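PDB 3WEU: L-lysine 6-oxidase from Marinomonas mediterranea, which oxidatively deaminates the side-chain amine of L-lysine with a cysteine tryptophylquinone cofactor, releasing hydrogen peroxide that kills bacteria. Local coordinates for residues L172-H178 / F201-D207; P508-F514 / N617-V623; L590-L594 / H603-G607; Y612-I616 / L629-R633; H652-D656 / F680-K685. All coordinates share one frame; numbering follows the deposited sequence.

Contact 1 (L172-H178 / F201-D207); sequences LLQGSKH and FAGGNTD
Leu-172 opens the contact by leaning across the strand 202-204: its CD2 meets the edge of the Phe-201 ring at CZ, close to the ring plane, while its CG lies over the backbone of Gly-204. The next residue begins the antiparallel pairing with a classic beta bulge, in which Leu-173 and Gln-174 both face Gly-204. Asn-205 supplies the acceptor for the extra residue: Leu-173 N donates to Asn-205 OD1 at 2.9 Å, the N-H lying in the plane of the amide carbonyl. Gln-174 then forms a hydrogen-bonded pair with Gly-204, its N donating to Gly-204 O at 2.8 Å and its O accepting from Gly-204 N at 3.0 Å. Its side chain bends at chi2 (-86°), turning NE2 back to Leu-173 O. Gly-175, at positive phi, comes within 4.2 Å of Gly-203, CA to CA, a closeness that two glycines allow. Ser-176 is gripped twice by Ala-202: its N donates to Ala-202 O at 2.8 Å, and its OG accepts a nearly straight bond from Ala-202 N at 2.9 Å. Ser-176 CB lies over one face of the Phe-201 ring, toward its rim, in a CH-pi contact 3.6 Å from the centroid. Strand 202-204 is the middle of a three-stranded antiparallel sheet, flanked by strands 174-175 and 217-219, and Ala-202 rests on the loop at Pro-508.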
# COMPACT_ATOMS: atom_id res chain seq x y z
N LEU A 172 18.35 3.49 8.12
CA LEU A 172 16.90 3.34 8.20
C LEU A 172 16.30 3.18 6.82
O LEU A 172 16.74 3.81 5.85
CB LEU A 172 16.34 4.61 8.93
CG LEU A 172 16.18 4.54 10.46
CD1 LEU A 172 16.85 3.36 11.19
CD2 LEU A 172 16.41 5.82 11.21
N LEU A 173 15.27 2.36 6.72
CA LEU A 173 14.70 2.02 5.43
C LEU A 173 13.80 3.08 4.79
O LEU A 173 13.56 3.03 3.61
CB LEU A 173 13.92 0.71 5.56
CG LEU A 173 14.72 -0.49 6.08
CD1 LEU A 173 13.80 -1.74 6.12
CD2 LEU A 173 15.98 -0.74 5.25
N GLN A 174 13.25 4.00 5.58
CA GLN A 174 12.33 5.04 5.09
C GLN A 174 12.65 6.40 5.76
O GLN A 174 13.10 6.43 6.89
CB GLN A 174 10.92 4.64 5.47
CG GLN A 174 10.43 3.39 4.84
CD GLN A 174 9.84 3.71 3.49
OE1 GLN A 174 8.64 4.01 3.38
NE2 GLN A 174 10.68 3.74 2.48
N GLY A 175 12.49 7.51 5.05
CA GLY A 175 12.85 8.81 5.65
C GLY A 175 14.33 9.01 5.84
O GLY A 175 15.15 8.49 5.04
N SER A 176 14.70 9.76 6.86
CA SER A 176 16.09 10.06 7.11
C SER A 176 16.87 8.74 7.36
O SER A 176 16.43 7.92 8.13
CB SER A 176 16.22 10.95 8.35
OG SER A 176 15.43 12.16 8.22
N LYS A 177 18.04 8.59 6.75
CA LYS A 177 18.76 7.30 6.76
C LYS A 177 19.63 7.04 7.97
O LYS A 177 19.68 5.87 8.48
CB LYS A 177 19.61 7.18 5.50
CG LYS A 177 18.77 7.23 4.26
CD LYS A 177 19.38 6.53 3.06
CE LYS A 177 18.26 6.15 2.10
NZ LYS A 177 18.56 6.64 0.72
N HIS A 178 20.34 8.08 8.41
CA HIS A 178 21.45 7.96 9.39
C HIS A 178 21.36 8.90 10.52
O HIS A 178 21.69 10.05 10.39
CB HIS A 178 22.81 8.15 8.71
CG HIS A 178 23.13 7.05 7.74
ND1 HIS A 178 23.07 7.23 6.36
CD2 HIS A 178 23.40 5.74 7.94
CE1 HIS A 178 23.33 6.08 5.76
NE2 HIS A 178 23.53 5.16 6.70
N PHE A 201 15.74 15.30 11.66
CA PHE A 201 15.78 13.86 11.37
C PHE A 201 14.42 13.20 11.64
O PHE A 201 13.79 13.41 12.69
CB PHE A 201 16.83 13.17 12.28
CG PHE A 201 16.90 11.68 12.09
CD1 PHE A 201 16.05 10.82 12.73
CD2 PHE A 201 17.86 11.16 11.21
CE1 PHE A 201 16.12 9.42 12.47
CE2 PHE A 201 17.92 9.80 10.96
CZ PHE A 201 17.07 8.95 11.59
N ALA A 202 13.98 12.39 10.71
CA ALA A 202 12.74 11.59 10.92
C ALA A 202 12.81 10.44 9.91
O ALA A 202 12.75 10.64 8.69
CB ALA A 202 11.50 12.45 10.70
N GLY A 203 13.04 9.26 10.49
CA GLY A 203 13.21 8.01 9.72
C GLY A 203 12.78 6.79 10.51
O GLY A 203 12.61 6.82 11.76
N GLY A 204 12.63 5.70 9.77
CA GLY A 204 12.26 4.44 10.40
C GLY A 204 12.23 3.27 9.40
O GLY A 204 12.58 3.41 8.19
N ASN A 205 11.81 2.12 9.91
CA ASN A 205 11.96 0.87 9.14
C ASN A 205 10.68 0.26 8.69
O ASN A 205 10.71 -0.81 8.13
CB ASN A 205 12.82 -0.11 9.92
CG ASN A 205 14.24 0.38 10.10
OD1 ASN A 205 14.85 0.93 9.16
ND2 ASN A 205 14.77 0.20 11.29
N THR A 206 9.55 0.96 8.86
CA THR A 206 8.27 0.55 8.31
C THR A 206 7.71 1.65 7.43
O THR A 206 8.09 2.82 7.54
CB THR A 206 7.22 0.22 9.42
OG1 THR A 206 6.94 1.37 10.23
CG2 THR A 206 7.79 -0.85 10.30
N ASP A 207 6.81 1.27 6.54
CA ASP A 207 6.20 2.16 5.59
C ASP A 207 5.21 2.92 6.45
O ASP A 207 4.47 2.32 7.23
CB ASP A 207 5.50 1.32 4.47
CG ASP A 207 5.10 2.16 3.23
OD1 ASP A 207 4.71 1.54 2.20
OD2 ASP A 207 5.19 3.42 3.25

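Contact 2 (P508-F514 / N617-V623); sequences PWQADFF and NSYSQMV. With EDO (1,2-ethanediol), chain K.
Met-622 meets the Phe-513 ring in a Met-aromatic contact at the crossing of two helices, 510-514 and 619-623, whose axes approach to 8.9 Å at an angle of 123°. The sulfur approaches obliquely, SD lying 3.6 Å from Phe-513 CD2, and the methyl CE sits over a face of the same ring in a CH-pi contact. Bends at chi2 (66°) and chi3 (90°) fold the methionine so that both atoms reach the ring.

The other aromatic contacts involve Phe-514 and Tyr-619. One face of the Phe-514 ring receives the start of helix 619-623, with Tyr-619 N over its rim and Tyr-619 CB making a further CH-pi contact. Over the opposite face lies C1 of a 1,2-ethanediol, probably from the crystallisation liquor. The Tyr-619 ring reaches back along helix 510-514, where CE1 touches Ala-511 CB at 3.5 Å and OH comes against Pro-508 CD. Aliphatic packing adds Gln-510 CB and, more loosely, Pro-508 CG, both against Val-623 CG2. Gln-510 CG makes a van der Waals contact with the Met-622 carbonyl oxygen. Ala-202 of strand 202-204 packs on Pro-508, Gln-510 and Val-623.

Two side-chain hydrogen bonds lie within 617-623. Ser-618 is the N-cap of helix 619-623, its OG accepting from Gln-621 N at 2.9 Å, and Gln-621 OE1 in turn accepts from Asn-617 N at 2.8 Å. The diol, also bonded to Thr-517 OG1, makes a separate ligand contact: its O1 donates to Phe-514 O at 2.6 Å.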
# COMPACT_ATOMS: atom_id res chain seq x y z
N PRO A 508 7.04 10.11 14.26
CA PRO A 508 7.72 11.39 14.33
C PRO A 508 6.74 12.59 14.41
O PRO A 508 5.58 12.47 14.06
CB PRO A 508 8.46 11.45 13.01
CG PRO A 508 7.54 10.79 12.09
CD PRO A 508 6.87 9.68 12.87
N TRP A 509 7.28 13.73 14.86
CA TRP A 509 6.49 14.97 15.10
C TRP A 509 5.78 15.46 13.88
O TRP A 509 4.70 16.06 13.99
CB TRP A 509 7.36 16.08 15.63
CG TRP A 509 8.39 16.57 14.66
CD1 TRP A 509 9.66 16.15 14.57
CD2 TRP A 509 8.22 17.60 13.70
NE1 TRP A 509 10.31 16.83 13.57
CE2 TRP A 509 9.43 17.71 12.99
CE3 TRP A 509 7.15 18.43 13.34
CZ2 TRP A 509 9.64 18.68 12.04
CZ3 TRP A 509 7.34 19.33 12.33
CH2 TRP A 509 8.57 19.46 11.70
N GLN A 510 6.33 15.19 12.72
CA GLN A 510 5.68 15.67 11.46
C GLN A 510 4.25 15.13 11.33
O GLN A 510 3.46 15.71 10.62
CB GLN A 510 6.52 15.36 10.23
CG GLN A 510 7.84 16.07 10.11
CD GLN A 510 9.01 15.31 10.76
OE1 GLN A 510 8.82 14.38 11.58
NE2 GLN A 510 10.22 15.68 10.38
N ALA A 511 3.87 14.06 12.06
CA ALA A 511 2.45 13.68 12.15
C ALA A 511 1.62 14.69 12.92
O ALA A 511 0.52 14.99 12.54
CB ALA A 511 2.29 12.31 12.83
N ASP A 512 2.12 15.20 14.05
CA ASP A 512 1.35 16.21 14.79
C ASP A 512 1.18 17.41 13.84
O ASP A 512 0.10 17.98 13.79
CB ASP A 512 2.01 16.63 16.10
CG ASP A 512 1.90 15.57 17.18
OD1 ASP A 512 0.84 14.85 17.20
OD2 ASP A 512 2.83 15.54 18.04
N PHE A 513 2.23 17.77 13.08
CA PHE A 513 2.22 18.92 12.19
C PHE A 513 1.21 18.69 11.08
O PHE A 513 0.35 19.56 10.83
CB PHE A 513 3.63 19.16 11.66
CG PHE A 513 3.84 20.45 10.82
CD1 PHE A 513 3.07 21.52 10.91
CD2 PHE A 513 4.95 20.54 10.02
CE1 PHE A 513 3.34 22.71 10.19
CE2 PHE A 513 5.25 21.70 9.31
CZ PHE A 513 4.41 22.79 9.40
N PHE A 514 1.23 17.52 10.43
CA PHE A 514 0.32 17.24 9.34
C PHE A 514 -1.14 17.24 9.83
O PHE A 514 -1.99 17.58 9.10
CB PHE A 514 0.66 15.84 8.72
CG PHE A 514 -0.18 15.48 7.57
CD1 PHE A 514 0.02 16.09 6.35
CD2 PHE A 514 -1.19 14.52 7.68
CE1 PHE A 514 -0.76 15.77 5.24
CE2 PHE A 514 -1.97 14.20 6.59
CZ PHE A 514 -1.78 14.82 5.37
N ASN A 617 0.57 16.79 0.25
CA ASN A 617 -0.73 16.12 0.09
C ASN A 617 -0.86 14.82 0.93
O ASN A 617 -1.93 14.22 0.95
CB ASN A 617 -0.97 15.82 -1.37
CG ASN A 617 -1.32 17.09 -2.15
OD1 ASN A 617 -2.29 17.78 -1.80
ND2 ASN A 617 -0.57 17.40 -3.20
N SER A 618 0.21 14.44 1.59
CA SER A 618 0.23 13.27 2.41
C SER A 618 1.07 13.46 3.62
O SER A 618 2.00 14.24 3.64
CB SER A 618 0.80 12.04 1.60
OG SER A 618 2.23 12.14 1.46
N TYR A 619 0.79 12.62 4.62
CA TYR A 619 1.59 12.52 5.82
C TYR A 619 3.07 12.29 5.49
O TYR A 619 3.99 12.93 6.03
CB TYR A 619 1.02 11.36 6.66
CG TYR A 619 1.82 10.91 7.81
CD1 TYR A 619 2.66 11.81 8.51
CD2 TYR A 619 1.68 9.63 8.27
CE1 TYR A 619 3.37 11.40 9.62
CE2 TYR A 619 2.35 9.20 9.40
CZ TYR A 619 3.22 10.06 10.05
OH TYR A 619 3.93 9.62 11.14
N SER A 620 3.31 11.33 4.61
CA SER A 620 4.66 11.00 4.22
C SER A 620 5.40 12.19 3.58
O SER A 620 6.60 12.42 3.80
CB SER A 620 4.65 9.68 3.32
OG SER A 620 5.91 9.59 2.73
N GLN A 621 4.69 13.00 2.83
CA GLN A 621 5.32 14.17 2.23
C GLN A 621 5.65 15.19 3.29
O GLN A 621 6.64 15.91 3.13
CB GLN A 621 4.41 14.76 1.16
CG GLN A 621 4.39 13.89 -0.07
CD GLN A 621 3.20 14.16 -0.94
OE1 GLN A 621 2.64 15.28 -0.95
NE2 GLN A 621 2.80 13.17 -1.74
N MET A 622 4.87 15.25 4.37
CA MET A 622 5.18 16.17 5.46
C MET A 622 6.42 15.73 6.19
O MET A 622 7.35 16.53 6.54
CB MET A 622 4.02 16.36 6.40
CG MET A 622 4.26 17.44 7.47
SD MET A 622 4.41 19.12 6.79
CE MET A 622 2.69 19.62 6.85
N VAL A 623 6.54 14.43 6.35
CA VAL A 623 7.74 13.90 6.95
C VAL A 623 9.03 14.28 6.19
O VAL A 623 10.04 14.61 6.79
CB VAL A 623 7.63 12.36 7.11
CG1 VAL A 623 8.95 11.77 7.58
CG2 VAL A 623 6.59 12.04 8.14
C1 EDO K . -4.77 16.67 7.51
O1 EDO K . -4.49 16.91 8.88
C2 EDO K . -5.03 18.03 6.92
O2 EDO K . -6.27 18.57 7.43

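Contact 3 (L590-L594 / H603-G607); sequences LTGEL and HLPAG
Thr-591 OG1 is the polar atom on which this contact turns. It donates to Pro-605 O at 2.7 Å, approaching in the carbonyl plane on a lone pair, and it also pairs with Gln-608 N, just beyond the second segment. A chi1 of 50° sets the hydroxyl between the backbone N and the carbonyl carbon, which aims it at segment 603-607 and leaves CG2 to pack on Leu-604 CD1 at 3.6 Å. The backbone of the same threonine takes part as well, Thr-591 O accepting a nearly straight bond from Gly-607 N at 2.9 Å. Gly-607 has a positive phi, a conformation that favours glycine.

Farther along, Ala-606 CB touches both Glu-593 O and Leu-594 CD2, the latter at 3.6 Å. A water bridges the two backbones by donating to Leu-604 O at 2.8 Å and, over a longer 3.1 Å, to Glu-593 O. The two loops thus meet on the protein surface through backbone polar groups, one hydroxyl, a water and a few aliphatic contacts. They are joined by helix 596-602, and the contact brings the two ends of that excursion together between strands 588-590 and 609-611, with Leu-604 also touching strand 675-680.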
# COMPACT_ATOMS: atom_id res chain seq x y z
N LEU A 590 -1.88 34.35 3.74
CA LEU A 590 -1.81 35.24 2.57
C LEU A 590 -0.53 35.01 1.82
O LEU A 590 0.56 34.88 2.44
CB LEU A 590 -1.90 36.71 3.04
CG LEU A 590 -3.14 37.12 3.83
CD1 LEU A 590 -3.04 38.62 4.13
CD2 LEU A 590 -4.36 36.85 2.96
N THR A 591 -0.63 34.92 0.49
CA THR A 591 0.53 34.85 -0.32
C THR A 591 1.28 36.15 -0.22
O THR A 591 0.71 37.24 -0.19
CB THR A 591 0.20 34.60 -1.80
OG1 THR A 591 -0.80 35.56 -2.18
CG2 THR A 591 -0.33 33.23 -1.99
N GLY A 592 2.60 36.01 -0.29
CA GLY A 592 3.54 37.10 -0.02
C GLY A 592 4.54 37.54 -1.12
O GLY A 592 5.33 38.46 -0.90
N GLU A 593 4.64 36.81 -2.25
CA GLU A 593 5.67 37.14 -3.26
C GLU A 593 5.19 38.40 -4.01
O GLU A 593 4.16 38.37 -4.64
CB GLU A 593 5.85 35.96 -4.22
CG GLU A 593 6.29 34.67 -3.48
CD GLU A 593 7.67 34.71 -2.88
OE1 GLU A 593 8.46 35.63 -3.26
OE2 GLU A 593 7.96 33.84 -2.02
N LEU A 594 5.97 39.47 -3.94
CA LEU A 594 5.65 40.74 -4.51
C LEU A 594 6.49 41.02 -5.75
O LEU A 594 6.31 42.02 -6.37
CB LEU A 594 5.98 41.82 -3.48
CG LEU A 594 5.15 41.77 -2.20
CD1 LEU A 594 5.58 42.91 -1.27
CD2 LEU A 594 3.71 41.94 -2.55
N HIS A 603 2.95 30.55 -8.52
CA HIS A 603 1.74 30.53 -9.37
C HIS A 603 0.60 31.33 -8.81
O HIS A 603 -0.53 31.10 -9.16
CB HIS A 603 1.25 29.09 -9.59
CG HIS A 603 2.33 28.21 -10.09
ND1 HIS A 603 2.71 28.20 -11.40
CD2 HIS A 603 3.23 27.45 -9.44
CE1 HIS A 603 3.75 27.40 -11.56
NE2 HIS A 603 4.08 26.93 -10.38
N LEU A 604 0.89 32.26 -7.93
CA LEU A 604 -0.16 33.03 -7.35
C LEU A 604 0.21 34.49 -7.26
O LEU A 604 1.36 34.83 -6.97
CB LEU A 604 -0.43 32.53 -5.91
CG LEU A 604 -1.04 31.11 -5.80
CD1 LEU A 604 -0.92 30.61 -4.34
CD2 LEU A 604 -2.46 31.12 -6.35
N PRO A 605 -0.79 35.35 -7.36
CA PRO A 605 -0.60 36.80 -7.05
C PRO A 605 -0.47 36.99 -5.57
O PRO A 605 -0.88 36.11 -4.80
CB PRO A 605 -1.86 37.43 -7.56
CG PRO A 605 -2.93 36.32 -7.40
CD PRO A 605 -2.20 35.02 -7.63
N ALA A 606 0.09 38.11 -5.17
CA ALA A 606 0.24 38.42 -3.75
C ALA A 606 -1.12 38.77 -3.11
O ALA A 606 -2.02 39.29 -3.76
CB ALA A 606 1.24 39.60 -3.62
N GLY A 607 -1.26 38.52 -1.83
CA GLY A 607 -2.40 39.06 -1.08
C GLY A 607 -3.62 38.13 -1.11
O GLY A 607 -4.66 38.48 -0.57
O HOH W 1 2.40 35.80 -4.51

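Contact 4 (Y612-I616 / L629-R633); sequences YARGI and LAFIR
Tyr-612 carries this contact, its ring reaching across to the chain that enters strand 631-634. With CG anti to the backbone N (chi1 173°), the ring extends until OH donates to Ala-630 O at 2.7 Å. The acceptor is met in its carbonyl plane and lies at the edge of the tyrosine ring; the bond satisfies a buried hydroxyl and holds the phenol end against Ala-630.

Three side chains pack round the ring. Leu-629 crosses it at about a right angle, its CB 3.3 Å from Tyr-612 OH and its CD1 against CE2. From the CE1 margin come Ala-630 CB and, obliquely, Ile-632 CD1, the latter 3.9 Å from Tyr-612 CE1. Leu-629 CG stands anti to the carbonyl carbon (chi1 -61°), and from there its methyls part: CD1 meets the ring, while CD2 turns to Tyr-612 O and Ala-613 CA, and also meets Ile-616 CG1 at 4.2 Å. Ile-616 is brought there by a type II beta turn from Ala-613, closed by Ile-616 N donating to Ala-613 O; Gly-615 takes the positive phi in it.

Water links the backbones too, donating to Tyr-612 O at 2.8 Å and accepting from Ala-630 N at 3.0 Å. The contact spans helix 619-625: the loop leading into it packs on the chain leaving it, Phe-513 of helix 510-515 touches both Tyr-612 and Leu-629, and strand 645-648 pairs with strand 631-634.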
# COMPACT_ATOMS: atom_id res chain seq x y z
N TYR A 612 -2.05 26.97 3.63
CA TYR A 612 -0.65 27.03 4.05
C TYR A 612 0.19 25.80 3.58
O TYR A 612 1.37 25.90 3.27
CB TYR A 612 -0.59 27.11 5.58
CG TYR A 612 0.80 27.01 6.19
CD1 TYR A 612 1.68 28.09 6.14
CD2 TYR A 612 1.23 25.85 6.79
CE1 TYR A 612 2.93 28.02 6.67
CE2 TYR A 612 2.47 25.78 7.34
CZ TYR A 612 3.33 26.87 7.26
OH TYR A 612 4.58 26.80 7.76
N ALA A 613 -0.42 24.62 3.69
CA ALA A 613 0.30 23.38 3.38
C ALA A 613 0.05 22.89 1.97
O ALA A 613 0.30 21.73 1.72
CB ALA A 613 -0.13 22.30 4.36
N ARG A 614 -0.37 23.73 1.05
CA ARG A 614 -0.77 23.28 -0.28
C ARG A 614 0.46 22.57 -0.88
O ARG A 614 1.57 23.06 -0.84
CB ARG A 614 -1.24 24.43 -1.09
CG ARG A 614 -0.19 25.54 -1.34
CD ARG A 614 -0.80 26.84 -1.76
NE ARG A 614 0.24 27.83 -1.95
CZ ARG A 614 0.89 28.45 -0.96
NH1 ARG A 614 0.63 28.18 0.33
NH2 ARG A 614 1.86 29.35 -1.28
N GLY A 615 0.21 21.42 -1.49
CA GLY A 615 1.24 20.66 -2.11
C GLY A 615 1.79 19.52 -1.27
O GLY A 615 2.38 18.58 -1.80
N ILE A 616 1.65 19.63 0.05
CA ILE A 616 2.00 18.55 0.97
C ILE A 616 0.75 17.75 1.14
O ILE A 616 -0.09 18.05 1.97
CB ILE A 616 2.40 19.04 2.34
CG1 ILE A 616 3.46 20.08 2.26
CG2 ILE A 616 2.96 17.87 3.20
CD1 ILE A 616 4.82 19.60 1.95
N LEU A 629 8.03 24.67 3.92
CA LEU A 629 6.88 25.57 4.23
C LEU A 629 7.29 26.95 4.62
O LEU A 629 8.45 27.21 4.98
CB LEU A 629 5.95 24.99 5.30
CG LEU A 629 5.35 23.65 4.86
CD1 LEU A 629 4.79 22.81 5.99
CD2 LEU A 629 4.25 23.85 3.84
N ALA A 630 6.35 27.88 4.48
CA ALA A 630 6.62 29.28 4.70
C ALA A 630 6.69 29.63 6.17
O ALA A 630 6.08 28.97 7.03
CB ALA A 630 5.50 30.09 4.09
N PHE A 631 7.33 30.75 6.44
CA PHE A 631 7.21 31.41 7.72
C PHE A 631 6.29 32.58 7.53
O PHE A 631 6.50 33.45 6.64
CB PHE A 631 8.57 31.93 8.18
CG PHE A 631 9.45 30.85 8.70
CD1 PHE A 631 10.09 29.98 7.82
CD2 PHE A 631 9.53 30.60 10.07
CE1 PHE A 631 10.84 28.91 8.31
CE2 PHE A 631 10.30 29.54 10.57
CZ PHE A 631 10.97 28.71 9.67
N ILE A 632 5.29 32.62 8.37
CA ILE A 632 4.27 33.71 8.34
C ILE A 632 4.81 34.84 9.19
O ILE A 632 5.08 34.66 10.37
CB ILE A 632 2.90 33.24 8.87
CG1 ILE A 632 2.51 31.92 8.25
CG2 ILE A 632 1.83 34.30 8.65
CD1 ILE A 632 2.51 31.86 6.71
N ARG A 633 4.97 36.02 8.59
CA ARG A 633 5.59 37.11 9.26
C ARG A 633 5.06 38.50 8.85
O ARG A 633 4.50 38.66 7.74
CB ARG A 633 7.07 36.98 9.08
CG ARG A 633 7.82 38.05 8.42
CD ARG A 633 9.29 37.74 8.33
NE ARG A 633 10.05 38.51 9.24
CZ ARG A 633 11.38 38.44 9.32
NH1 ARG A 633 12.07 37.58 8.57
NH2 ARG A 633 12.02 39.23 10.12
O HOH W 2 3.62 27.60 3.27

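Contact 5 (H652-D656 / F680-K685); sequences HELFD and FINANK
The Phe-680 ring has Asp-656 CB over one face, a CH-pi contact 3.6 Å from the centroid, with the carboxylate plane turned 71° from the ring. The Phe-655 ring carries Leu-654 CD2 over a face, has Phe-680 O near its plane at the edge, and makes a cation-pi contact with Arg-650; Phe-655 CD1 meets Ile-681 CG1 obliquely at 3.7 Å. Phe-680 pairs with Asp-656, the residue after Phe-655, in an antiparallel hydrogen-bonded bridge, Asp-656 N donating to Phe-680 O at 2.6 Å and Phe-680 N to Asp-656 O at 3.0 Å. Here strand 656-661 begins and strand 675-680 ends.

Beyond the bridge the chain turns through an Asx turn, Asn-682 OD1 accepting from Asn-684 N, and this brings Lys-685 back to the first segment. Lys-685 stretches past Asp-656 in the opposite direction, and a salt bridge joins Lys-685 NZ to Asp-656 OD1 at 3.2 Å, its hydrogen bond weak. NZ also donates to Glu-653 O. Asn-682, Asn-684 and Lys-685 pack against a neighbouring subunit, so this surface turn contributes to the subunit interface. One water ties the two segments together: it donates to Leu-654 O and to Asp-656 OD1 at 2.9 Å, and accepts from Asn-682 N at 2.7 Å.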
# COMPACT_ATOMS: atom_id res chain seq x y z
N HIS A 652 9.19 27.44 -3.09
CA HIS A 652 8.18 27.27 -4.12
C HIS A 652 8.66 26.30 -5.19
O HIS A 652 7.84 25.58 -5.81
CB HIS A 652 7.86 28.58 -4.82
CG HIS A 652 7.27 29.60 -3.92
ND1 HIS A 652 6.06 29.43 -3.28
CD2 HIS A 652 7.76 30.81 -3.51
CE1 HIS A 652 5.82 30.51 -2.55
NE2 HIS A 652 6.83 31.36 -2.68
N GLU A 653 9.98 26.24 -5.37
CA GLU A 653 10.55 25.40 -6.43
C GLU A 653 10.35 23.91 -6.24
O GLU A 653 10.39 23.15 -7.21
CB GLU A 653 12.03 25.75 -6.65
CG GLU A 653 12.12 27.11 -7.34
CD GLU A 653 13.51 27.43 -7.99
OE1 GLU A 653 14.55 26.85 -7.59
OE2 GLU A 653 13.58 28.28 -8.90
N LEU A 654 10.11 23.49 -5.00
CA LEU A 654 9.76 22.12 -4.69
C LEU A 654 8.48 21.63 -5.34
O LEU A 654 8.31 20.44 -5.62
CB LEU A 654 9.68 21.94 -3.19
CG LEU A 654 9.29 20.52 -2.75
CD1 LEU A 654 10.39 19.54 -3.12
CD2 LEU A 654 9.07 20.50 -1.26
N PHE A 655 7.53 22.53 -5.51
CA PHE A 655 6.17 22.12 -5.80
C PHE A 655 5.93 22.22 -7.30
O PHE A 655 6.45 23.10 -7.95
CB PHE A 655 5.19 23.02 -5.02
CG PHE A 655 5.33 22.92 -3.55
CD1 PHE A 655 4.72 21.88 -2.88
CD2 PHE A 655 6.06 23.83 -2.83
CE1 PHE A 655 4.85 21.76 -1.52
CE2 PHE A 655 6.25 23.69 -1.49
CZ PHE A 655 5.58 22.68 -0.80
N ASP A 656 5.18 21.30 -7.84
CA ASP A 656 4.60 21.45 -9.13
C ASP A 656 3.21 21.98 -9.00
O ASP A 656 2.63 22.01 -7.89
CB ASP A 656 4.49 20.08 -9.79
CG ASP A 656 5.67 19.70 -10.58
OD1 ASP A 656 6.85 20.11 -10.24
OD2 ASP A 656 5.37 18.91 -11.51
N PHE A 680 1.39 20.20 -5.90
CA PHE A 680 1.85 18.88 -5.47
C PHE A 680 3.34 18.78 -5.59
O PHE A 680 3.97 19.69 -6.12
CB PHE A 680 1.18 17.79 -6.29
CG PHE A 680 1.43 17.88 -7.77
CD1 PHE A 680 0.81 18.80 -8.55
CD2 PHE A 680 2.31 16.98 -8.37
CE1 PHE A 680 1.03 18.86 -9.93
CE2 PHE A 680 2.53 17.02 -9.75
CZ PHE A 680 1.89 17.96 -10.52
N ILE A 681 3.88 17.72 -5.04
CA ILE A 681 5.31 17.43 -5.11
C ILE A 681 5.54 16.25 -6.06
O ILE A 681 5.07 15.11 -5.85
CB ILE A 681 5.83 17.08 -3.75
CG1 ILE A 681 5.66 18.31 -2.81
CG2 ILE A 681 7.29 16.71 -3.82
CD1 ILE A 681 6.01 17.99 -1.42
N ASN A 682 6.25 16.54 -7.13
CA ASN A 682 6.48 15.54 -8.14
C ASN A 682 7.55 14.66 -7.58
O ASN A 682 8.71 15.07 -7.41
CB ASN A 682 6.87 16.18 -9.46
CG ASN A 682 7.01 15.14 -10.58
OD1 ASN A 682 7.49 14.02 -10.37
ND2 ASN A 682 6.62 15.53 -11.77
N ALA A 683 7.01 13.54 -7.13
CA ALA A 683 7.60 12.24 -6.94
C ALA A 683 8.95 12.15 -7.61
O ALA A 683 9.94 11.92 -6.92
CB ALA A 683 6.61 11.20 -7.48
N ASN A 684 9.01 12.44 -8.91
CA ASN A 684 10.27 12.43 -9.64
C ASN A 684 11.07 13.61 -9.29
O ASN A 684 11.46 13.67 -8.11
CB ASN A 684 10.01 12.15 -11.12
CG ASN A 684 9.47 10.74 -11.27
OD1 ASN A 684 9.82 9.88 -10.47
ND2 ASN A 684 8.58 10.51 -12.19
N LYS A 685 11.40 14.49 -10.24
CA LYS A 685 11.85 15.88 -9.95
C LYS A 685 13.23 15.92 -9.39
O LYS A 685 13.56 15.14 -8.49
CB LYS A 685 10.94 16.64 -8.99
CG LYS A 685 11.38 18.10 -8.71
CD LYS A 685 11.25 19.03 -9.92
CE LYS A 685 11.19 20.50 -9.49
NZ LYS A 685 9.79 20.97 -9.37
O HOH W 3 7.55 18.83 -7.73

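Burial and chemistry change together across these five contacts. Contact 4 is the buried one, and contacts 1 and 2 are partly buried. Contacts 2 and 4 touch where Phe-513 of contact 2 meets Leu-629 of contact 4, and rest largely on apolar and aromatic packing around helix 619-625. Contacts 3 and 5 lie at the surface; both use backbone bonds and a bridging water, contact 5 adds a salt bridge, and a probable hydrogen bond between Glu-593 OE2 and His-652 NE2 joins them. Contact 1, a strand pairing in the N-terminal family region, meets contact 2 through Ala-202 but stays about 24 Å from contact 3, nearest atoms. Contact 5 reaches contact 4 through Ile-681, which packs on Gly-615 and Ile-616.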